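Local coordinates for uncharacterized protein (Helicobacter pylori, PDB 4O5J) that acts as an outer-membrane adhesin whose extracellular domain probably binds sialylated glycans on host cells, at residues F108-K113 / M144-Y149; G103-F108 / I326-S331. All blocks are in the same frame, centred on the assembly; numbering follows the deposited sequence.

Interaction 1 (108-113 with 144-149) and interaction 2 (103-108 with 326-331) show how one linker can pair with a nearby strand and helix start and also with a loop far along the chain, at one end of an elongated helical adhesin. Their centres lie about 15 Å apart, both more than 30 Å from the centre of the chain. The linker after helix 82-101 enters interaction 2 first and passes through Phe108, common to both, into strand 109-110 of interaction 1. The order is thus 103-108, 108-113, 144-149, 326-331: a pairing across about 30 residues lies within one across more than 200. Phe106, in the linker, packs on Tyr149 of interaction 1, so the two sites also touch through side chains.

Interaction 1 (F108-K113 / M144-Y149); sequences FFVGKK and MDQTTY
Phe108 and Met144 meet through a methyl group laid on a ring. Met144 runs out extended, with CG anti to the backbone N (chi1 -175°), and bends only at chi3 (-62°), which turns CE over one face of the Phe108 ring. CE stands 3.7 Å from the ring centroid, a CH-pi contact displaced toward the rim and nearest to CE1, while SD lies obliquely farther out, 4.6 Å from the centroid, which adds a Met-aromatic contact. At the edge of the same ring, near its plane, sits Tyr149 CD1, 3.9 Å from Phe108 CE1, and the two aromatic side chains cross at about a right angle. Val110 points to the same face of the sheet as Met144 and divides its branches: CG2 touches Tyr149 CG at 3.9 Å, and CG1 rests on Gln146 CA at 3.7 Å. Behind this apolar cluster the backbones pair. Met144 N donates to Phe109 O (2.7 Å), and Gly111 N to Met144 O, which also receives a CA-H...O contact from Val110. At the exposed border a water accepts from both Lys112 NZ and Gln146 N, although the lysine is poorly ordered. Asp145, between the strand and helix 146-163, is the N-cap residue: its OD2 accepts from Thr148 N (3.1 Å) and weakly from Thr147 N. The whole is a minimal two-stranded parallel sheet, with a single bridge between Val110 and Met144, followed by an N-capped helix.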
loop_
_atom_site.group_PDB
_atom_site.type_symbol
_atom_site.label_atom_id
_atom_site.label_comp_id
_atom_site.label_asym_id
_atom_site.label_seq_id
_atom_site.Cartn_x
_atom_site.Cartn_y
_atom_site.Cartn_z
ATOM N N PHE A 108 -8.987 21.512 -16.896
ATOM C CA PHE A 108 -8.944 22.917 -16.437
ATOM C C PHE A 108 -8.299 23.763 -17.533
ATOM O O PHE A 108 -7.681 23.234 -18.471
ATOM C CB PHE A 108 -8.140 23.007 -15.130
ATOM C CG PHE A 108 -6.792 22.328 -15.204
ATOM C CD1 PHE A 108 -5.646 23.038 -15.675
ATOM C CD2 PHE A 108 -6.646 20.999 -14.822
ATOM C CE1 PHE A 108 -4.386 22.402 -15.744
ATOM C CE2 PHE A 108 -5.385 20.367 -14.870
ATOM C CZ PHE A 108 -4.249 21.064 -15.360
ATOM N N PHE A 109 -8.434 25.086 -17.414
ATOM C CA PHE A 109 -7.902 26.021 -18.383
ATOM C C PHE A 109 -6.602 26.678 -17.839
ATOM O O PHE A 109 -6.587 27.232 -16.727
ATOM C CB PHE A 109 -8.913 27.118 -18.652
ATOM C CG PHE A 109 -8.431 28.183 -19.595
ATOM C CD1 PHE A 109 -8.336 27.941 -20.969
ATOM C CD2 PHE A 109 -8.054 29.451 -19.089
ATOM C CE1 PHE A 109 -7.868 28.940 -21.840
ATOM C CE2 PHE A 109 -7.618 30.452 -19.954
ATOM C CZ PHE A 109 -7.541 30.207 -21.345
ATOM N N VAL A 110 -5.512 26.569 -18.590
ATOM C CA VAL A 110 -4.239 27.176 -18.165
ATOM C C VAL A 110 -4.107 28.515 -18.859
ATOM O O VAL A 110 -4.024 28.580 -20.077
ATOM C CB VAL A 110 -3.033 26.321 -18.501
ATOM C CG1 VAL A 110 -1.702 27.084 -18.193
ATOM C CG2 VAL A 110 -3.080 25.007 -17.759
ATOM N N GLY A 111 -4.115 29.592 -18.087
ATOM C CA GLY A 111 -3.845 30.918 -18.641
ATOM C C GLY A 111 -4.518 31.972 -17.744
ATOM O O GLY A 111 -5.001 31.655 -16.615
ATOM N N LYS A 112 -4.564 33.225 -18.223
ATOM C CA LYS A 112 -5.058 34.367 -17.430
ATOM C C LYS A 112 -6.528 34.521 -17.754
ATOM O O LYS A 112 -6.957 34.455 -18.911
ATOM C CB LYS A 112 -4.236 35.667 -17.612
ATOM C CG LYS A 112 -3.099 35.632 -18.652
ATOM C CD LYS A 112 -1.884 34.681 -18.355
ATOM C CE LYS A 112 -1.460 33.765 -19.543
ATOM N NZ LYS A 112 -0.376 32.764 -19.181
ATOM N N LYS A 113 -7.307 34.617 -16.698
ATOM C CA LYS A 113 -8.751 34.568 -16.798
ATOM C C LYS A 113 -9.294 36.002 -16.677
ATOM O O LYS A 113 -9.804 36.377 -15.635
ATOM C CB LYS A 113 -9.318 33.573 -15.741
ATOM C CG LYS A 113 -10.841 33.523 -15.636
ATOM C CD LYS A 113 -11.384 32.139 -15.296
ATOM C CE LYS A 113 -12.580 32.162 -14.330
ATOM N NZ LYS A 113 -12.001 32.101 -12.928
ATOM N N MET A 144 -6.023 27.727 -14.140
ATOM C CA MET A 144 -4.750 27.558 -13.407
ATOM C C MET A 144 -3.667 28.479 -14.011
ATOM O O MET A 144 -3.572 28.627 -15.229
ATOM C CB MET A 144 -4.288 26.122 -13.475
ATOM C CG MET A 144 -3.078 25.849 -12.651
ATOM S SD MET A 144 -2.476 24.172 -12.904
ATOM C CE MET A 144 -3.912 23.152 -12.329
ATOM N N ASP A 145 -2.880 29.097 -13.145
ATOM C CA ASP A 145 -1.736 29.921 -13.548
ATOM C C ASP A 145 -0.697 29.033 -14.285
ATOM O O ASP A 145 -0.404 27.880 -13.873
ATOM C CB ASP A 145 -1.129 30.567 -12.291
ATOM C CG ASP A 145 0.146 31.198 -12.562
ATOM O OD1 ASP A 145 0.171 32.436 -12.582
ATOM O OD2 ASP A 145 1.140 30.456 -12.784
ATOM N N GLN A 146 -0.156 29.566 -15.390
ATOM C CA GLN A 146 0.826 28.824 -16.207
ATOM C C GLN A 146 2.053 28.356 -15.396
ATOM O O GLN A 146 2.558 27.252 -15.607
ATOM C CB GLN A 146 1.283 29.672 -17.365
ATOM C CG GLN A 146 2.147 28.929 -18.354
ATOM C CD GLN A 146 2.426 29.771 -19.587
ATOM O OE1 GLN A 146 1.928 30.883 -19.716
ATOM N NE2 GLN A 146 3.222 29.235 -20.500
ATOM N N THR A 147 2.497 29.156 -14.449
ATOM C CA THR A 147 3.686 28.798 -13.657
ATOM C C THR A 147 3.364 27.606 -12.755
ATOM O O THR A 147 4.201 26.713 -12.565
ATOM C CB THR A 147 4.123 29.937 -12.783
ATOM O OG1 THR A 147 4.362 31.043 -13.618
ATOM C CG2 THR A 147 5.375 29.601 -12.012
ATOM N N THR A 148 2.143 27.567 -12.221
ATOM C CA THR A 148 1.729 26.427 -11.383
ATOM C C THR A 148 1.617 25.172 -12.240
ATOM O O THR A 148 2.142 24.108 -11.891
ATOM C CB THR A 148 0.400 26.706 -10.715
ATOM O OG1 THR A 148 0.542 27.854 -9.883
ATOM C CG2 THR A 148 -0.049 25.526 -9.846
ATOM N N TYR A 149 0.981 25.298 -13.412
ATOM C CA TYR A 149 0.910 24.163 -14.318
ATOM C C TYR A 149 2.328 23.658 -14.652
ATOM O O TYR A 149 2.597 22.447 -14.667
ATOM C CB TYR A 149 0.163 24.552 -15.588
ATOM C CG TYR A 149 0.231 23.420 -16.574
ATOM C CD1 TYR A 149 -0.543 22.254 -16.391
ATOM C CD2 TYR A 149 1.113 23.452 -17.667
ATOM C CE1 TYR A 149 -0.429 21.161 -17.268
ATOM C CE2 TYR A 149 1.215 22.380 -18.560
ATOM C CZ TYR A 149 0.439 21.238 -18.350
ATOM O OH TYR A 149 0.547 20.195 -19.214
HETATM O O HOH W 1 -1.206 32.046 -16.515
#

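Interaction 2 (G103-F108 / I326-S331); sequences GNYFTF and IPNAGS
Tyr105 and Asn104 face Pro327 and Asn328 where two irregular loops pack together, the linker between helix 82-101 and strand 109-110 against the connection between helices 313-320 and 343-396. Ile326 turns its own side chain away, and its peptide end only skirts the amide of Asn104. The polar end of that amide is engaged just upstream, where Asn104 ND2 hydrogen-bonds to Lys325 O; the side chain of Lys325 in turn reaches Tyr105 O, so this one residue holds the linker at two points. Pro327 comes next and is met from two directions. Its CB lies 3.7 Å from Tyr105 CD1 and just as far from Asn104 O, while its CD approaches the Asn104 amide, the two side chains crossing at about a right angle. With CG anti to the backbone N (chi1 -171°), the Tyr105 ring is set out from its backbone beside Pro327, and one face receives the chain as it leaves the proline: Pro327 C lies above the rim, and Asn328 N stands 3.6 Å above the plane, over the ring centre. The Asn328 side chain, although poorly ordered, then runs beside the tyrosine in the same direction, its amide plane turned 39° from the ring and its CB touching Tyr105 OH at 3.5 Å. Ala329, also poorly ordered, adds its backbone N at 4.0 Å from Tyr105 CE1.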
loop_
_atom_site.group_PDB
_atom_site.type_symbol
_atom_site.label_atom_id
_atom_site.label_comp_id
_atom_site.label_asym_id
_atom_site.label_seq_id
_atom_site.Cartn_x
_atom_site.Cartn_y
_atom_site.Cartn_z
ATOM N N GLY A 103 -2.902 15.529 -18.719
ATOM C CA GLY A 103 -2.690 14.637 -19.843
ATOM C C GLY A 103 -2.733 15.378 -21.164
ATOM O O GLY A 103 -2.170 16.479 -21.285
ATOM N N ASN A 104 -3.445 14.805 -22.144
ATOM C CA ASN A 104 -3.475 15.349 -23.484
ATOM C C ASN A 104 -4.613 16.328 -23.704
ATOM O O ASN A 104 -4.774 16.877 -24.796
ATOM C CB ASN A 104 -3.476 14.255 -24.531
ATOM C CG ASN A 104 -4.747 13.323 -24.383
ATOM O OD1 ASN A 104 -5.745 13.705 -23.768
ATOM N ND2 ASN A 104 -4.681 12.131 -24.917
ATOM N N TYR A 105 -5.417 16.560 -22.658
ATOM C CA TYR A 105 -6.532 17.494 -22.760
ATOM C C TYR A 105 -7.032 17.758 -21.355
ATOM O O TYR A 105 -7.714 16.888 -20.764
ATOM C CB TYR A 105 -7.629 16.884 -23.652
ATOM C CG TYR A 105 -8.720 17.852 -23.982
ATOM C CD1 TYR A 105 -8.566 18.819 -25.001
ATOM C CD2 TYR A 105 -9.922 17.809 -23.316
ATOM C CE1 TYR A 105 -9.580 19.725 -25.300
ATOM C CE2 TYR A 105 -10.944 18.703 -23.617
ATOM C CZ TYR A 105 -10.771 19.641 -24.585
ATOM O OH TYR A 105 -11.790 20.515 -24.819
ATOM N N PHE A 106 -6.694 18.923 -20.801
ATOM C CA PHE A 106 -6.896 19.185 -19.382
ATOM C C PHE A 106 -8.381 19.291 -18.988
ATOM O O PHE A 106 -9.220 19.630 -19.795
ATOM C CB PHE A 106 -6.217 20.493 -18.934
ATOM C CG PHE A 106 -4.798 20.693 -19.485
ATOM C CD1 PHE A 106 -4.011 19.588 -19.818
ATOM C CD2 PHE A 106 -4.290 21.976 -19.621
ATOM C CE1 PHE A 106 -2.712 19.746 -20.324
ATOM C CE2 PHE A 106 -2.943 22.156 -20.115
ATOM C CZ PHE A 106 -2.180 21.037 -20.491
ATOM N N THR A 107 -8.630 19.040 -17.707
ATOM C CA THR A 107 -9.946 19.274 -17.126
ATOM C C THR A 107 -9.973 20.680 -16.524
ATOM O O THR A 107 -10.878 21.033 -15.751
ATOM C CB THR A 107 -10.242 18.228 -16.044
ATOM O OG1 THR A 107 -9.269 18.367 -15.002
ATOM C CG2 THR A 107 -10.185 16.817 -16.623
ATOM N N PHE A 108 -8.987 21.512 -16.896
ATOM C CA PHE A 108 -8.944 22.917 -16.437
ATOM C C PHE A 108 -8.299 23.763 -17.533
ATOM O O PHE A 108 -7.681 23.234 -18.471
ATOM C CB PHE A 108 -8.140 23.007 -15.130
ATOM C CG PHE A 108 -6.792 22.328 -15.204
ATOM C CD1 PHE A 108 -5.646 23.038 -15.675
ATOM C CD2 PHE A 108 -6.646 20.999 -14.822
ATOM C CE1 PHE A 108 -4.386 22.402 -15.744
ATOM C CE2 PHE A 108 -5.385 20.367 -14.870
ATOM C CZ PHE A 108 -4.249 21.064 -15.360
ATOM N N ILE A 326 -9.208 10.952 -25.346
ATOM C CA ILE A 326 -8.902 11.654 -26.584
ATOM C C ILE A 326 -9.272 13.094 -26.469
ATOM O O ILE A 326 -10.248 13.433 -25.816
ATOM C CB ILE A 326 -9.575 11.053 -27.793
ATOM C CG1 ILE A 326 -11.077 11.041 -27.620
ATOM C CG2 ILE A 326 -8.967 9.613 -28.084
ATOM C CD1 ILE A 326 -11.808 9.834 -28.270
ATOM N N PRO A 327 -8.460 13.960 -27.066
ATOM C CA PRO A 327 -8.771 15.371 -26.872
ATOM C C PRO A 327 -9.938 15.796 -27.710
ATOM O O PRO A 327 -10.233 15.209 -28.712
ATOM C CB PRO A 327 -7.456 16.107 -27.284
ATOM C CG PRO A 327 -6.710 15.157 -28.131
ATOM C CD PRO A 327 -7.182 13.744 -27.776
ATOM N N ASN A 328 -10.619 16.804 -27.263
ATOM C CA ASN A 328 -11.730 17.340 -28.001
ATOM C C ASN A 328 -11.330 18.407 -29.108
ATOM O O ASN A 328 -12.167 18.834 -29.882
ATOM C CB ASN A 328 -12.692 17.898 -26.956
ATOM C CG ASN A 328 -14.021 18.238 -27.524
ATOM O OD1 ASN A 328 -14.200 19.298 -28.134
ATOM N ND2 ASN A 328 -14.957 17.355 -27.337
ATOM N N ALA A 329 -10.055 18.811 -29.179
ATOM C CA ALA A 329 -9.533 19.810 -30.151
ATOM C C ALA A 329 -7.984 19.676 -30.176
ATOM O O ALA A 329 -7.368 19.311 -29.118
ATOM C CB ALA A 329 -9.974 21.256 -29.812
ATOM N N GLY A 330 -7.397 19.949 -31.375
ATOM C CA GLY A 330 -5.990 19.797 -31.718
ATOM C C GLY A 330 -5.590 18.341 -32.034
ATOM O O GLY A 330 -6.428 17.431 -32.126
ATOM N N SER A 331 -4.287 18.117 -32.182
ATOM C CA SER A 331 -3.639 16.774 -32.464
ATOM C C SER A 331 -3.987 15.645 -31.448
ATOM O O SER A 331 -4.072 15.914 -30.240
ATOM C CB SER A 331 -2.110 16.970 -32.565
ATOM O OG SER A 331 -1.829 17.928 -33.664
#